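Local coordinates for protein condensin complex subunit 3 (Schizosaccharomyces pombe, PDB 5OQR) that serves as a regulatory HEAT-repeat subunit of condensin, a complex required to convert interphase chromatin into mitotic-like condensed chromosomes, at residues A[610-615]-A[655-660]; A[714-718]-A[730-734]; A[339-343]-A[366-370]. Residue numbers count along the deposited sequence, not the author numbering.

Contact 1: A[610-615]-A[655-660]; sequences IQYFEP and SLLEIY
The C-terminal end of helix 601-613 packs against a late turn of helix 639-661. Residues 610-613 are helical; Glu614 leaves helical geometry (phi/psi -71/141), turning the chain so that Pro615 also faces the second helix. The nearest CA pairs are Ile610 with Leu656 at 6.4 Å and Pro615 with Tyr660 at 7.7 Å, and the two segments bury 372 Å² in all. Along 655-660, a continuous helix, Ser655 comes first: its CB lies 3.6 Å from Ile610 CD1, while its OG bonds back to the carbonyl of Asp651. Leu656 (m, t) has more of its surface covered than any other residue of 655-660, 70 Å², placing CD2 3.7 Å from Ile610 O and CD1 3.9 Å from Phe613 CB. One turn on, Ile659 (m, t) fills the space beside the helix end, with CD1 3.9 Å from Ile610 CG2 and CG2 3.7 Å from Pro615 CD. Tyr660, its chi1 of -102° lying between wells, reaches back so that OH makes a weak hydrogen bond of 3.4 Å to Phe613 O, a carbonyl at the helix terminus, and CE2 lies 3.8 Å from Pro615 CD. The contact joins two helices of the C-terminal HEAT-repeat solenoid, with helix 621-635 between them in the chain. Helix 669-682 adjoins both: Phe613 and Tyr660 touch Ile675, and Leu656 touches Met679.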
# COMPACT_ATOMS: atom_id res chain seq x y z
N ILE A 610 -4.69 18.11 12.17
CA ILE A 610 -3.46 18.51 12.83
C ILE A 610 -2.65 17.28 13.23
O ILE A 610 -1.47 17.15 12.87
CB ILE A 610 -3.76 19.41 14.04
CG1 ILE A 610 -4.33 20.75 13.57
CG2 ILE A 610 -2.49 19.63 14.88
CD1 ILE A 610 -4.70 21.70 14.68
N GLN A 611 -3.27 16.38 13.98
CA GLN A 611 -2.57 15.17 14.42
C GLN A 611 -2.07 14.36 13.23
O GLN A 611 -0.95 13.85 13.24
CB GLN A 611 -3.50 14.33 15.29
CG GLN A 611 -2.77 13.41 16.25
CD GLN A 611 -2.23 14.16 17.45
OE1 GLN A 611 -2.96 14.90 18.11
NE2 GLN A 611 -0.95 13.97 17.74
N TYR A 612 -2.90 14.24 12.19
CA TYR A 612 -2.52 13.46 11.02
C TYR A 612 -1.22 13.98 10.40
O TYR A 612 -0.40 13.19 9.92
CB TYR A 612 -3.65 13.49 10.00
CG TYR A 612 -3.32 12.84 8.67
CD1 TYR A 612 -3.10 11.48 8.58
CD2 TYR A 612 -3.25 13.60 7.51
CE1 TYR A 612 -2.80 10.88 7.37
CE2 TYR A 612 -2.95 13.01 6.30
CZ TYR A 612 -2.73 11.66 6.23
OH TYR A 612 -2.43 11.07 5.02
N PHE A 613 -1.03 15.29 10.39
CA PHE A 613 0.17 15.89 9.82
C PHE A 613 1.21 16.27 10.87
O PHE A 613 2.27 16.78 10.52
CB PHE A 613 -0.20 17.14 9.01
CG PHE A 613 -0.90 16.84 7.72
CD1 PHE A 613 -0.26 16.14 6.71
CD2 PHE A 613 -2.19 17.29 7.49
CE1 PHE A 613 -0.90 15.87 5.52
CE2 PHE A 613 -2.83 17.02 6.30
CZ PHE A 613 -2.19 16.31 5.31
N GLU A 614 0.92 16.04 12.15
CA GLU A 614 1.82 16.51 13.20
C GLU A 614 3.11 15.69 13.20
O GLU A 614 3.07 14.47 13.00
CB GLU A 614 1.14 16.42 14.56
CG GLU A 614 1.98 16.97 15.70
CD GLU A 614 1.17 17.27 16.93
OE1 GLU A 614 1.66 18.06 17.78
OE2 GLU A 614 0.05 16.74 17.06
N PRO A 615 4.27 16.32 13.43
CA PRO A 615 5.52 15.54 13.44
C PRO A 615 5.61 14.54 14.58
O PRO A 615 6.19 13.47 14.38
CB PRO A 615 6.60 16.63 13.56
CG PRO A 615 5.89 17.83 14.08
CD PRO A 615 4.53 17.77 13.49
N SER A 655 -2.21 26.35 12.70
CA SER A 655 -1.72 25.60 13.85
C SER A 655 -0.52 24.74 13.47
O SER A 655 0.42 24.60 14.25
CB SER A 655 -2.84 24.74 14.43
OG SER A 655 -3.81 25.54 15.07
N LEU A 656 -0.55 24.16 12.27
CA LEU A 656 0.57 23.34 11.83
C LEU A 656 1.82 24.18 11.58
O LEU A 656 2.94 23.70 11.82
CB LEU A 656 0.19 22.56 10.57
CG LEU A 656 -0.77 21.39 10.80
CD1 LEU A 656 -1.30 20.88 9.47
CD2 LEU A 656 -0.08 20.27 11.56
N LEU A 657 1.66 25.42 11.12
CA LEU A 657 2.81 26.28 10.91
C LEU A 657 3.55 26.54 12.22
O LEU A 657 4.78 26.45 12.28
CB LEU A 657 2.38 27.60 10.27
CG LEU A 657 2.21 27.60 8.75
CD1 LEU A 657 1.65 28.93 8.29
CD2 LEU A 657 3.54 27.34 8.05
N GLU A 658 2.80 26.86 13.28
CA GLU A 658 3.44 27.08 14.57
C GLU A 658 4.15 25.83 15.06
O GLU A 658 5.27 25.90 15.57
CB GLU A 658 2.40 27.55 15.60
CG GLU A 658 1.70 28.84 15.22
CD GLU A 658 1.02 29.50 16.41
OE1 GLU A 658 1.12 28.96 17.53
OE2 GLU A 658 0.40 30.57 16.21
N ILE A 659 3.50 24.67 14.93
CA ILE A 659 4.11 23.41 15.34
C ILE A 659 5.40 23.17 14.57
O ILE A 659 6.40 22.71 15.13
CB ILE A 659 3.12 22.25 15.14
CG1 ILE A 659 1.98 22.35 16.15
CG2 ILE A 659 3.83 20.90 15.28
CD1 ILE A 659 0.79 21.50 15.80
N TYR A 660 5.40 23.48 13.27
CA TYR A 660 6.50 23.08 12.40
C TYR A 660 7.75 23.92 12.61
O TYR A 660 8.86 23.40 12.48
CB TYR A 660 6.05 23.15 10.94
CG TYR A 660 5.71 21.80 10.35
CD1 TYR A 660 6.46 21.26 9.32
CD2 TYR A 660 4.66 21.04 10.85
CE1 TYR A 660 6.17 20.03 8.78
CE2 TYR A 660 4.35 19.80 10.32
CZ TYR A 660 5.11 19.30 9.29
OH TYR A 660 4.81 18.07 8.75

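Contact 2: A[714-718]-A[730-734]; sequences IFESL and MISLL
Ile714, Leu734 and Met730 have the most surface covered where two helices of the ninth HEAT repeat meet, 349 Å² being buried in all. Residues 714-717 are helical, as is 730-734, and the closest CA pair is Ile714 with Met730 at 6.8 Å. Ile714 (m, t) points across the interface: its CG2 lies 3.5 Å from Met730 O and its CD1 4.1 Å from Leu733 CB. Leu734 (m, t) places CD1 3.7 Å from Phe715 CE1, which swings in although the CA-to-CB bond of Phe715 points away. Met730, m at all three chi angles, presents CB to Leu718 CD2 at 3.5 Å and CE to Ser717 OG at 4.2 Å. No hydrogen bond crosses; Ser717 OG instead bonds Ile714 O (3.2 Å) within its own helix. This is the apolar interior of a HEAT helical hairpin. Neighbouring helices extend it: 639-661 meets Ile714 and Leu733, 745-759 lies against Phe715 and Leu718, and 767-785 touches Phe715 and Leu734.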
# COMPACT_ATOMS: atom_id res chain seq x y z
N ILE A 714 -9.61 32.62 3.68
CA ILE A 714 -8.24 33.12 3.72
C ILE A 714 -8.23 34.63 3.96
O ILE A 714 -7.52 35.13 4.83
CB ILE A 714 -7.49 32.73 2.44
CG1 ILE A 714 -7.36 31.21 2.36
CG2 ILE A 714 -6.12 33.39 2.38
CD1 ILE A 714 -6.85 30.69 1.04
N PHE A 715 -9.02 35.37 3.18
CA PHE A 715 -9.05 36.82 3.34
C PHE A 715 -9.37 37.22 4.77
O PHE A 715 -8.80 38.18 5.30
CB PHE A 715 -10.06 37.44 2.37
CG PHE A 715 -9.64 37.38 0.93
CD1 PHE A 715 -8.38 37.81 0.55
CD2 PHE A 715 -10.50 36.89 -0.03
CE1 PHE A 715 -7.99 37.75 -0.77
CE2 PHE A 715 -10.11 36.83 -1.35
CZ PHE A 715 -8.86 37.26 -1.72
N GLU A 716 -10.28 36.50 5.41
CA GLU A 716 -10.69 36.83 6.77
C GLU A 716 -9.67 36.40 7.82
O GLU A 716 -9.74 36.88 8.95
CB GLU A 716 -12.04 36.18 7.08
CG GLU A 716 -13.21 36.88 6.41
CD GLU A 716 -14.49 36.07 6.49
OE1 GLU A 716 -14.43 34.91 6.94
OE2 GLU A 716 -15.55 36.59 6.10
N SER A 717 -8.73 35.52 7.47
CA SER A 717 -7.74 35.03 8.42
C SER A 717 -6.37 35.66 8.24
O SER A 717 -5.54 35.55 9.15
CB SER A 717 -7.61 33.50 8.30
OG SER A 717 -6.76 33.16 7.22
N LEU A 718 -6.12 36.32 7.11
CA LEU A 718 -4.82 36.96 6.91
C LEU A 718 -4.47 37.95 8.01
O LEU A 718 -3.29 38.00 8.40
CB LEU A 718 -4.79 37.65 5.54
CG LEU A 718 -4.79 36.73 4.32
CD1 LEU A 718 -5.01 37.55 3.06
CD2 LEU A 718 -3.50 35.94 4.22
N MET A 730 -0.15 32.10 3.26
CA MET A 730 -1.60 32.03 3.10
C MET A 730 -2.04 32.68 1.80
O MET A 730 -3.01 32.22 1.18
CB MET A 730 -2.29 32.70 4.29
CG MET A 730 -1.96 32.06 5.63
SD MET A 730 -2.32 30.29 5.70
CE MET A 730 -4.11 30.30 5.69
N ILE A 731 -1.35 33.74 1.37
CA ILE A 731 -1.67 34.36 0.09
C ILE A 731 -1.27 33.45 -1.06
O ILE A 731 -1.94 33.38 -2.09
CB ILE A 731 -0.99 35.74 -0.01
CG1 ILE A 731 -1.64 36.72 0.97
CG2 ILE A 731 -1.08 36.31 -1.43
CD1 ILE A 731 -0.83 37.97 1.21
N SER A 732 -0.16 32.72 -0.89
CA SER A 732 0.29 31.78 -1.92
C SER A 732 -0.82 30.81 -2.32
O SER A 732 -0.86 30.36 -3.47
CB SER A 732 1.50 31.00 -1.41
OG SER A 732 1.19 30.30 -0.22
N LEU A 733 -1.72 30.49 -1.39
CA LEU A 733 -2.75 29.49 -1.68
C LEU A 733 -3.79 30.02 -2.65
O LEU A 733 -4.37 29.25 -3.42
CB LEU A 733 -3.42 29.05 -0.38
CG LEU A 733 -2.44 28.59 0.70
CD1 LEU A 733 -3.17 28.28 1.99
CD2 LEU A 733 -1.64 27.39 0.22
N LEU A 734 -4.05 31.34 -2.64
CA LEU A 734 -5.02 31.91 -3.57
C LEU A 734 -4.66 31.60 -5.02
O LEU A 734 -5.56 31.46 -5.86
CB LEU A 734 -5.11 33.42 -3.36
CG LEU A 734 -5.78 33.87 -2.06
CD1 LEU A 734 -5.39 35.29 -1.73
CD2 LEU A 734 -7.29 33.75 -2.17

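Contact 3: A[339-343]-A[366-370]; sequences LTYYI and LLYIG
Two helical segments run nearly antiparallel here, their short axes 10.5 Å apart at closest approach with a signed crossing angle of -163°, and all the residues that touch are buried. Ile343 and Leu366 form the nearest CA pair, at 6.7 Å. Leu366 (m, t) extends toward helix 336-348, bringing CD1 3.5 Å from Ile343 CG1 and 4.3 Å from Tyr342 CB; Ile343 is also m, t. Leu339 adopts t, p, which sends CD2 to 3.7 Å from Gly370 CA, while its CD1 lies 4.1 Å from Leu366 CD2. An ideal CB on Gly370 would sit a tight 3.4 Å from Leu339 CD2, so the bare backbone leaves space for that methyl. Tyr342 (chi1 m) starts toward the partner, but its ring leads away, stacking on Trp303, and its OH bonds Glu300. The side-chain contacts are apolar and no hydrogen bond crosses. The contact joins consecutive helices 336-348 and 356-372 of the HEAT-repeat solenoid; helix 378-394 touches Thr340, helix 399-412 covers Leu367, and helix 308-324 meets Ile369.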
# COMPACT_ATOMS: atom_id res chain seq x y z
N LEU A 339 -17.58 -34.56 7.22
CA LEU A 339 -16.84 -33.44 7.79
C LEU A 339 -16.84 -33.51 9.31
O LEU A 339 -15.79 -33.37 9.94
CB LEU A 339 -17.46 -32.13 7.31
CG LEU A 339 -16.74 -30.85 7.75
CD1 LEU A 339 -15.44 -30.68 7.00
CD2 LEU A 339 -17.65 -29.65 7.55
N THR A 340 -18.01 -33.73 9.91
CA THR A 340 -18.08 -33.91 11.35
C THR A 340 -17.14 -35.03 11.79
O THR A 340 -16.46 -34.91 12.82
CB THR A 340 -19.51 -34.22 11.78
OG1 THR A 340 -20.40 -33.24 11.23
CG2 THR A 340 -19.64 -34.22 13.30
N TYR A 341 -17.09 -36.11 11.02
CA TYR A 341 -16.18 -37.21 11.34
C TYR A 341 -14.73 -36.78 11.21
O TYR A 341 -13.91 -37.08 12.09
CB TYR A 341 -16.50 -38.40 10.43
CG TYR A 341 -15.51 -39.54 10.50
CD1 TYR A 341 -14.78 -39.91 9.39
CD2 TYR A 341 -15.33 -40.26 11.68
CE1 TYR A 341 -13.88 -40.96 9.44
CE2 TYR A 341 -14.44 -41.30 11.74
CZ TYR A 341 -13.72 -41.65 10.62
OH TYR A 341 -12.82 -42.70 10.67
N TYR A 342 -14.39 -36.07 10.13
CA TYR A 342 -13.01 -35.63 9.94
C TYR A 342 -12.57 -34.69 11.06
O TYR A 342 -11.42 -34.76 11.51
CB TYR A 342 -12.86 -34.93 8.59
CG TYR A 342 -13.21 -35.79 7.39
CD1 TYR A 342 -12.95 -37.15 7.39
CD2 TYR A 342 -13.80 -35.23 6.27
CE1 TYR A 342 -13.27 -37.94 6.30
CE2 TYR A 342 -14.13 -36.00 5.18
CZ TYR A 342 -13.86 -37.35 5.20
OH TYR A 342 -14.19 -38.12 4.10
N ILE A 343 -13.46 -33.80 11.50
CA ILE A 343 -13.13 -32.91 12.60
C ILE A 343 -12.88 -33.71 13.87
O ILE A 343 -11.95 -33.42 14.63
CB ILE A 343 -14.25 -31.87 12.80
CG1 ILE A 343 -14.30 -30.92 11.60
CG2 ILE A 343 -14.07 -31.09 14.10
CD1 ILE A 343 -15.49 -29.98 11.59
N LEU A 366 -11.28 -26.83 8.74
CA LEU A 366 -12.49 -27.62 8.59
C LEU A 366 -13.72 -26.85 9.04
O LEU A 366 -14.80 -26.97 8.44
CB LEU A 366 -12.36 -28.93 9.38
CG LEU A 366 -11.26 -29.89 8.94
CD1 LEU A 366 -11.27 -31.13 9.81
CD2 LEU A 366 -11.43 -30.28 7.47
N LEU A 367 -13.59 -26.04 10.09
CA LEU A 367 -14.70 -25.20 10.52
C LEU A 367 -15.06 -24.17 9.45
O LEU A 367 -16.23 -23.86 9.25
CB LEU A 367 -14.36 -24.52 11.84
CG LEU A 367 -14.27 -25.44 13.06
CD1 LEU A 367 -13.62 -24.73 14.23
CD2 LEU A 367 -15.66 -25.93 13.44
N TYR A 368 -14.05 -23.62 8.77
CA TYR A 368 -14.32 -22.68 7.69
C TYR A 368 -15.10 -23.35 6.57
O TYR A 368 -16.04 -22.76 6.02
CB TYR A 368 -13.01 -22.10 7.15
CG TYR A 368 -12.47 -20.94 7.95
CD1 TYR A 368 -13.27 -19.84 8.25
CD2 TYR A 368 -11.16 -20.93 8.42
CE1 TYR A 368 -12.79 -18.78 8.98
CE2 TYR A 368 -10.67 -19.88 9.15
CZ TYR A 368 -11.49 -18.80 9.43
OH TYR A 368 -11.00 -17.74 10.16
N ILE A 369 -14.71 -24.57 6.20
CA ILE A 369 -15.48 -25.31 5.21
C ILE A 369 -16.91 -25.52 5.69
O ILE A 369 -17.86 -25.42 4.91
CB ILE A 369 -14.79 -26.66 4.89
CG1 ILE A 369 -13.40 -26.41 4.31
CG2 ILE A 369 -15.62 -27.47 3.92
CD1 ILE A 369 -12.52 -27.64 4.27
N GLY A 370 -17.07 -25.80 6.98
CA GLY A 370 -18.41 -26.03 7.51
C GLY A 370 -19.25 -24.78 7.54
O GLY A 370 -20.45 -24.82 7.25

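Contacts 2 and 3 are buried, every touching residue but Ser717 being classed so, whereas contact 1 is only partly buried and has Pro615 exposed. Contact 1 also has the one hydrogen bond, a weak one from Tyr660 to Phe613, that crosses any of the three interfaces; otherwise all three rest mainly on apolar side chains. Contacts 1 and 2 share no segment, yet both draw on helix 639-661, as partner in contact 1 and as neighbour in contact 2; their centres lie 18 Å apart and their nearest atoms about 5 Å apart. Contact 3 belongs to a distant part of the solenoid, its centre 53 Å from that of contact 1 and 65 Å from that of contact 2, on the opposite side of the chain's centre.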